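Local atomic coordinates of catechol 1,2-dioxygenase (Acinetobacter sp., PDB entry 1DMH), a protein that catalyses the iron(III)-dependent intradiol cleavage of catechol by O2 to cis,cis-muconate, a step of the beta-ketoadipate pathway. Residues I97-P102 with K291-V296; G233-T238 with G298-V303. All coordinates share one frame; numbering follows the deposited sequence.

Contacts 1 and 2 are neighbours on the surface of the catalytic domain, their centres 9 Å apart, and their segments alternate along the chain. The loop that follows strand 283-291 supplies one partner to each, and segment 233-238, a partner in contact 2, also bonds to 291-296 of contact 1. Two probable backbone hydrogen bonds make this join: Arg235 N to Thr293 O at 2.8 Å and Leu295 N to Gly233 O at 3.1 Å. Helix 80-94 borders both. Contact 1 is remote from the iron and the bound 4-methylcatechol. In contact 2 the side chains of Lys236 and the iron ligand His226, which belongs to the adjacent strand 220-230, are about 11 Å apart.

Contact 1 (I97-P102 with K291-V296); sequences IENATP and KLTRLV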
loop_
_atom_site.group_PDB
_atom_site.type_symbol
_atom_site.label_atom_id
_atom_site.label_comp_id
_atom_site.label_asym_id
_atom_site.label_seq_id
_atom_site.Cartn_x
_atom_site.Cartn_y
_atom_site.Cartn_z
ATOM N N ILE A 97 31.872 17.127 3.310
ATOM C CA ILE A 97 32.306 15.833 2.781
ATOM C C ILE A 97 32.168 15.861 1.272
ATOM O O ILE A 97 31.057 15.870 0.740
ATOM C CB ILE A 97 31.439 14.665 3.317
ATOM C CG1 ILE A 97 31.553 14.575 4.834
ATOM C CG2 ILE A 97 31.865 13.364 2.675
ATOM C CD1 ILE A 97 30.678 13.515 5.442
ATOM N N GLU A 98 33.296 15.878 0.579
ATOM C CA GLU A 98 33.280 15.892 -0.877
ATOM C C GLU A 98 33.171 14.420 -1.312
ATOM O O GLU A 98 34.107 13.646 -1.082
ATOM C CB GLU A 98 34.580 16.547 -1.369
ATOM C CG GLU A 98 34.662 16.884 -2.853
ATOM C CD GLU A 98 34.973 15.680 -3.722
ATOM O OE1 GLU A 98 34.152 14.741 -3.763
ATOM O OE2 GLU A 98 36.051 15.673 -4.368
ATOM N N ASN A 99 32.030 14.025 -1.898
ATOM C CA ASN A 99 31.817 12.637 -2.368
ATOM C C ASN A 99 32.437 12.398 -3.757
ATOM O O ASN A 99 31.795 12.687 -4.784
ATOM C CB ASN A 99 30.312 12.296 -2.454
ATOM C CG ASN A 99 29.635 12.218 -1.091
ATOM O OD1 ASN A 99 30.005 11.410 -0.245
ATOM N ND2 ASN A 99 28.631 13.058 -0.884
ATOM N N ALA A 100 33.661 11.857 -3.788
ATOM C CA ALA A 100 34.346 11.601 -5.047
ATOM C C ALA A 100 33.479 10.739 -5.964
ATOM O O ALA A 100 33.184 11.142 -7.086
ATOM C CB ALA A 100 35.685 10.933 -4.792
ATOM N N THR A 101 33.083 9.553 -5.513
ATOM C CA THR A 101 32.217 8.713 -6.337
ATOM C C THR A 101 30.807 8.978 -5.815
ATOM O O THR A 101 30.512 8.673 -4.671
ATOM C CB THR A 101 32.545 7.214 -6.186
ATOM O OG1 THR A 101 33.863 6.956 -6.688
ATOM C CG2 THR A 101 31.543 6.376 -6.954
ATOM N N PRO A 102 29.916 9.519 -6.666
ATOM C CA PRO A 102 28.524 9.860 -6.357
ATOM C C PRO A 102 27.714 8.657 -5.921
ATOM O O PRO A 102 27.850 7.589 -6.507
ATOM C CB PRO A 102 27.992 10.385 -7.695
ATOM C CG PRO A 102 29.223 10.867 -8.401
ATOM C CD PRO A 102 30.166 9.744 -8.099
ATOM N N LYS A 291 36.073 5.768 -5.252
ATOM C CA LYS A 291 36.794 6.426 -4.163
ATOM C C LYS A 291 35.826 6.544 -2.991
ATOM O O LYS A 291 34.688 7.020 -3.149
ATOM C CB LYS A 291 37.294 7.812 -4.591
ATOM C CG LYS A 291 38.151 8.513 -3.517
ATOM C CD LYS A 291 38.699 9.849 -4.046
ATOM C CE LYS A 291 39.390 10.689 -2.969
ATOM N NZ LYS A 291 40.591 10.015 -2.435
ATOM N N LEU A 292 36.288 6.101 -1.826
ATOM C CA LEU A 292 35.478 6.091 -0.608
ATOM C C LEU A 292 35.648 7.311 0.319
ATOM O O LEU A 292 36.622 8.056 0.223
ATOM C CB LEU A 292 35.777 4.811 0.179
ATOM C CG LEU A 292 35.586 3.445 -0.483
ATOM C CD1 LEU A 292 35.865 2.381 0.555
ATOM C CD2 LEU A 292 34.164 3.283 -1.018
ATOM N N THR A 293 34.677 7.515 1.203
ATOM C CA THR A 293 34.746 8.610 2.158
ATOM C C THR A 293 34.927 8.019 3.565
ATOM O O THR A 293 34.517 6.883 3.853
ATOM C CB THR A 293 33.474 9.492 2.114
ATOM O OG1 THR A 293 32.325 8.686 2.382
ATOM C CG2 THR A 293 33.302 10.125 0.745
ATOM N N ARG A 294 35.571 8.801 4.429
ATOM C CA ARG A 294 35.833 8.400 5.805
ATOM C C ARG A 294 34.589 8.496 6.676
ATOM O O ARG A 294 33.658 9.256 6.374
ATOM C CB ARG A 294 36.898 9.303 6.443
ATOM C CG ARG A 294 38.335 9.040 6.067
ATOM C CD ARG A 294 39.235 9.717 7.108
ATOM N NE ARG A 294 40.646 9.378 6.939
ATOM C CZ ARG A 294 41.429 9.865 5.979
ATOM N NH1 ARG A 294 40.938 10.725 5.086
ATOM N NH2 ARG A 294 42.710 9.507 5.918
ATOM N N LEU A 295 34.601 7.737 7.768
ATOM C CA LEU A 295 33.512 7.740 8.735
ATOM C C LEU A 295 33.414 9.154 9.307
ATOM O O LEU A 295 34.367 9.929 9.232
ATOM C CB LEU A 295 33.792 6.742 9.862
ATOM C CG LEU A 295 33.818 5.267 9.469
ATOM C CD1 LEU A 295 34.219 4.440 10.667
ATOM C CD2 LEU A 295 32.445 4.831 8.962
ATOM N N VAL A 296 32.255 9.489 9.863
ATOM C CA VAL A 296 32.043 10.812 10.429
ATOM C C VAL A 296 31.955 10.613 11.935
ATOM O O VAL A 296 31.019 9.990 12.435
ATOM C CB VAL A 296 30.743 11.449 9.861
ATOM C CG1 VAL A 296 30.501 12.798 10.492
ATOM C CG2 VAL A 296 30.863 11.594 8.360
HETATM O O HOH W 1 32.404 8.395 -2.760
#
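The carboxamide of Asn99 is the flat group that meets the opposite segment, and it does so at its oxygen end: OD1 lies 3.7 Å from Thr293 CG2, while ND2 is held by a hydrogen bond to Asp92 of helix 80-94. The contact joins the loop after that helix to the end of strand 283-291 and the loop beyond it, away from the iron site. The touching parts run in nearly opposite directions, 153° apart. Thr293 places OG1 in the crowded position between its backbone N and carbonyl carbon (chi1 58°). There OG1 bonds Arg235 NE, and CG2 is directed at 97-102, where it also meets Ile97 CG2 at 4.0 Å. The other branch of Ile97 ends on Val296, with CD1 tight against CG2 at 3.5 Å. At the far end, the extended chain of Lys291 runs past the methyl of Ala100, whose CB is pressed to 3.3 Å from Lys291 CD. The chain then bends at its last torsion, and NZ bonds Asp142 O. Lys291 N donates to Thr101 OG1 at 2.9 Å, almost straight at 170°. Beside this bond, water 1 gives one hydrogen to Thr101 O and the other to Lys291 O, each oxygen at 2.7 Å from the water oxygen. The Ile97 end is thus purely apolar, while the Lys291 end combines the apolar Ala100 contact with one direct bond and a water whose two hydrogens are both spent on backbone carbonyls.

Contact 2 (G233-T238 with G298-V303); sequences GHRKLT and GVDNQV
An aspartate lies beside an arginine here without pairing with it: Asp300 OD1 and Arg235 NE remain 4.9 Å apart, and the carboxylate is spent on backbone N-H groups instead. Asp300 forms an Asx turn, in which OD1 accepts from Gln302 N at 3.0 Å (158°) through its anti lone pair, the one facing away from OD2. The second oxygen crosses to the other segment. OD2 accepts from Lys236 N at 2.7 Å, a nearly straight bond (169°) that arrives from above the carboxylate plane. One carboxylate therefore fixes the turn and fastens this long loop of the intradiol dioxygenase domain to segment 233-238. CG of Asp300, anti to its backbone N, carries the oxygens across to Arg235, where OD1 rests 3.5 Å from CB. The positive charge nearby would be expected to help keep the carboxylate ionised, though only at a distance. Arg235 itself is buried. Its chain bends at chi3, and NH1 forms a salt bridge with Asp92 of helix 80-94. Two residues of the turn frame its guanidinium: Gln302 lies over one face, with CG 3.4 Å from NH1, and the amide of Asn301 sits at the edge, close to the guanidinium plane. Both put CG in the crowded position between backbone N and carbonyl carbon, which turns Gln302 over the face and Asn301 to the edge. Lys236 leaves in another direction, fully extended, to a cation-pi contact with Phe228 of strand 220-230. Val303 CG1 lies across the base of that chain, 4.0 Å from Lys236 CB and 4.0 Å from Lys236 CD.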
loop_
_atom_site.group_PDB
_atom_site.type_symbol
_atom_site.label_atom_id
_atom_site.label_comp_id
_atom_site.label_asym_id
_atom_site.label_seq_id
_atom_site.Cartn_x
_atom_site.Cartn_y
_atom_site.Cartn_z
ATOM N N GLY A 233 37.173 1.969 8.416
ATOM C CA GLY A 233 37.431 3.398 8.431
ATOM C C GLY A 233 36.649 4.234 7.427
ATOM O O GLY A 233 36.743 5.466 7.423
ATOM N N HIS A 234 35.865 3.591 6.569
ATOM C CA HIS A 234 35.103 4.350 5.570
ATOM C C HIS A 234 33.626 4.021 5.618
ATOM O O HIS A 234 33.220 2.966 6.147
ATOM C CB HIS A 234 35.604 4.066 4.153
ATOM C CG HIS A 234 37.021 4.471 3.918
ATOM N ND1 HIS A 234 38.090 3.761 4.420
ATOM C CD2 HIS A 234 37.546 5.532 3.257
ATOM C CE1 HIS A 234 39.213 4.365 4.074
ATOM N NE2 HIS A 234 38.913 5.442 3.369
ATOM N N ARG A 235 32.831 4.930 5.063
ATOM C CA ARG A 235 31.385 4.734 5.010
ATOM C C ARG A 235 31.086 3.763 3.868
ATOM O O ARG A 235 31.872 3.635 2.923
ATOM C CB ARG A 235 30.665 6.071 4.770
ATOM C CG ARG A 235 30.966 7.138 5.838
ATOM C CD ARG A 235 30.085 8.378 5.671
ATOM N NE ARG A 235 30.242 8.991 4.357
ATOM C CZ ARG A 235 29.511 10.011 3.915
ATOM N NH1 ARG A 235 28.559 10.554 4.679
ATOM N NH2 ARG A 235 29.732 10.494 2.697
ATOM N N LYS A 236 29.963 3.066 3.962
ATOM C CA LYS A 236 29.592 2.116 2.917
ATOM C C LYS A 236 29.042 2.902 1.720
ATOM O O LYS A 236 28.146 3.757 1.864
ATOM C CB LYS A 236 28.552 1.144 3.440
ATOM C CG LYS A 236 28.225 0.050 2.498
ATOM C CD LYS A 236 27.183 -0.820 3.162
ATOM C CE LYS A 236 26.921 -2.066 2.343
ATOM N NZ LYS A 236 26.102 -3.030 3.142
ATOM N N LEU A 237 29.600 2.625 0.543
ATOM C CA LEU A 237 29.203 3.324 -0.681
ATOM C C LEU A 237 28.161 2.508 -1.429
ATOM O O LEU A 237 28.331 1.311 -1.621
ATOM C CB LEU A 237 30.416 3.499 -1.626
ATOM C CG LEU A 237 30.554 4.601 -2.697
ATOM C CD1 LEU A 237 31.382 4.033 -3.806
ATOM C CD2 LEU A 237 29.241 5.146 -3.159
ATOM N N THR A 238 27.079 3.152 -1.845
ATOM C CA THR A 238 26.060 2.492 -2.649
ATOM C C THR A 238 26.026 3.288 -3.946
ATOM O O THR A 238 25.844 4.505 -3.916
ATOM C CB THR A 238 24.650 2.556 -2.007
ATOM O OG1 THR A 238 24.662 1.813 -0.785
ATOM C CG2 THR A 238 23.567 1.977 -2.964
ATOM N N GLY A 298 33.668 8.677 13.791
ATOM C CA GLY A 298 33.659 7.257 14.053
ATOM C C GLY A 298 32.431 6.492 13.629
ATOM O O GLY A 298 32.316 5.317 13.942
ATOM N N VAL A 299 31.505 7.126 12.924
ATOM C CA VAL A 299 30.297 6.411 12.504
ATOM C C VAL A 299 29.904 6.641 11.048
ATOM O O VAL A 299 30.222 7.680 10.451
ATOM C CB VAL A 299 29.062 6.789 13.370
ATOM C CG1 VAL A 299 29.308 6.436 14.832
ATOM C CG2 VAL A 299 28.767 8.273 13.222
ATOM N N ASP A 300 29.209 5.652 10.490
ATOM C CA ASP A 300 28.720 5.736 9.114
ATOM C C ASP A 300 27.347 6.383 9.215
ATOM O O ASP A 300 26.354 5.704 9.496
ATOM C CB ASP A 300 28.564 4.360 8.467
ATOM C CG ASP A 300 28.265 4.476 6.994
ATOM O OD1 ASP A 300 27.694 5.511 6.601
ATOM O OD2 ASP A 300 28.586 3.558 6.240
ATOM N N ASN A 301 27.295 7.690 8.980
ATOM C CA ASN A 301 26.047 8.428 9.113
ATOM C C ASN A 301 25.028 8.220 7.992
ATOM O O ASN A 301 23.909 8.735 8.068
ATOM C CB ASN A 301 26.329 9.930 9.253
ATOM C CG ASN A 301 27.064 10.514 8.057
ATOM O OD1 ASN A 301 26.977 11.725 7.800
ATOM N ND2 ASN A 301 27.811 9.682 7.340
ATOM N N GLN A 302 25.381 7.440 6.979
ATOM C CA GLN A 302 24.455 7.258 5.876
ATOM C C GLN A 302 24.106 5.808 5.492
ATOM O O GLN A 302 23.390 5.590 4.520
ATOM C CB GLN A 302 24.978 8.072 4.676
ATOM C CG GLN A 302 26.473 7.838 4.279
ATOM C CD GLN A 302 26.701 6.584 3.422
ATOM O OE1 GLN A 302 27.059 5.488 3.906
ATOM N NE2 GLN A 302 26.474 6.744 2.130
ATOM N N VAL A 303 24.578 4.816 6.252
ATOM C CA VAL A 303 24.242 3.436 5.911
ATOM C C VAL A 303 22.747 3.259 6.076
ATOM O O VAL A 303 22.138 3.807 7.000
ATOM C CB VAL A 303 24.786 2.325 6.852
ATOM C CG1 VAL A 303 25.476 1.280 6.041
ATOM C CG2 VAL A 303 25.582 2.885 7.980
#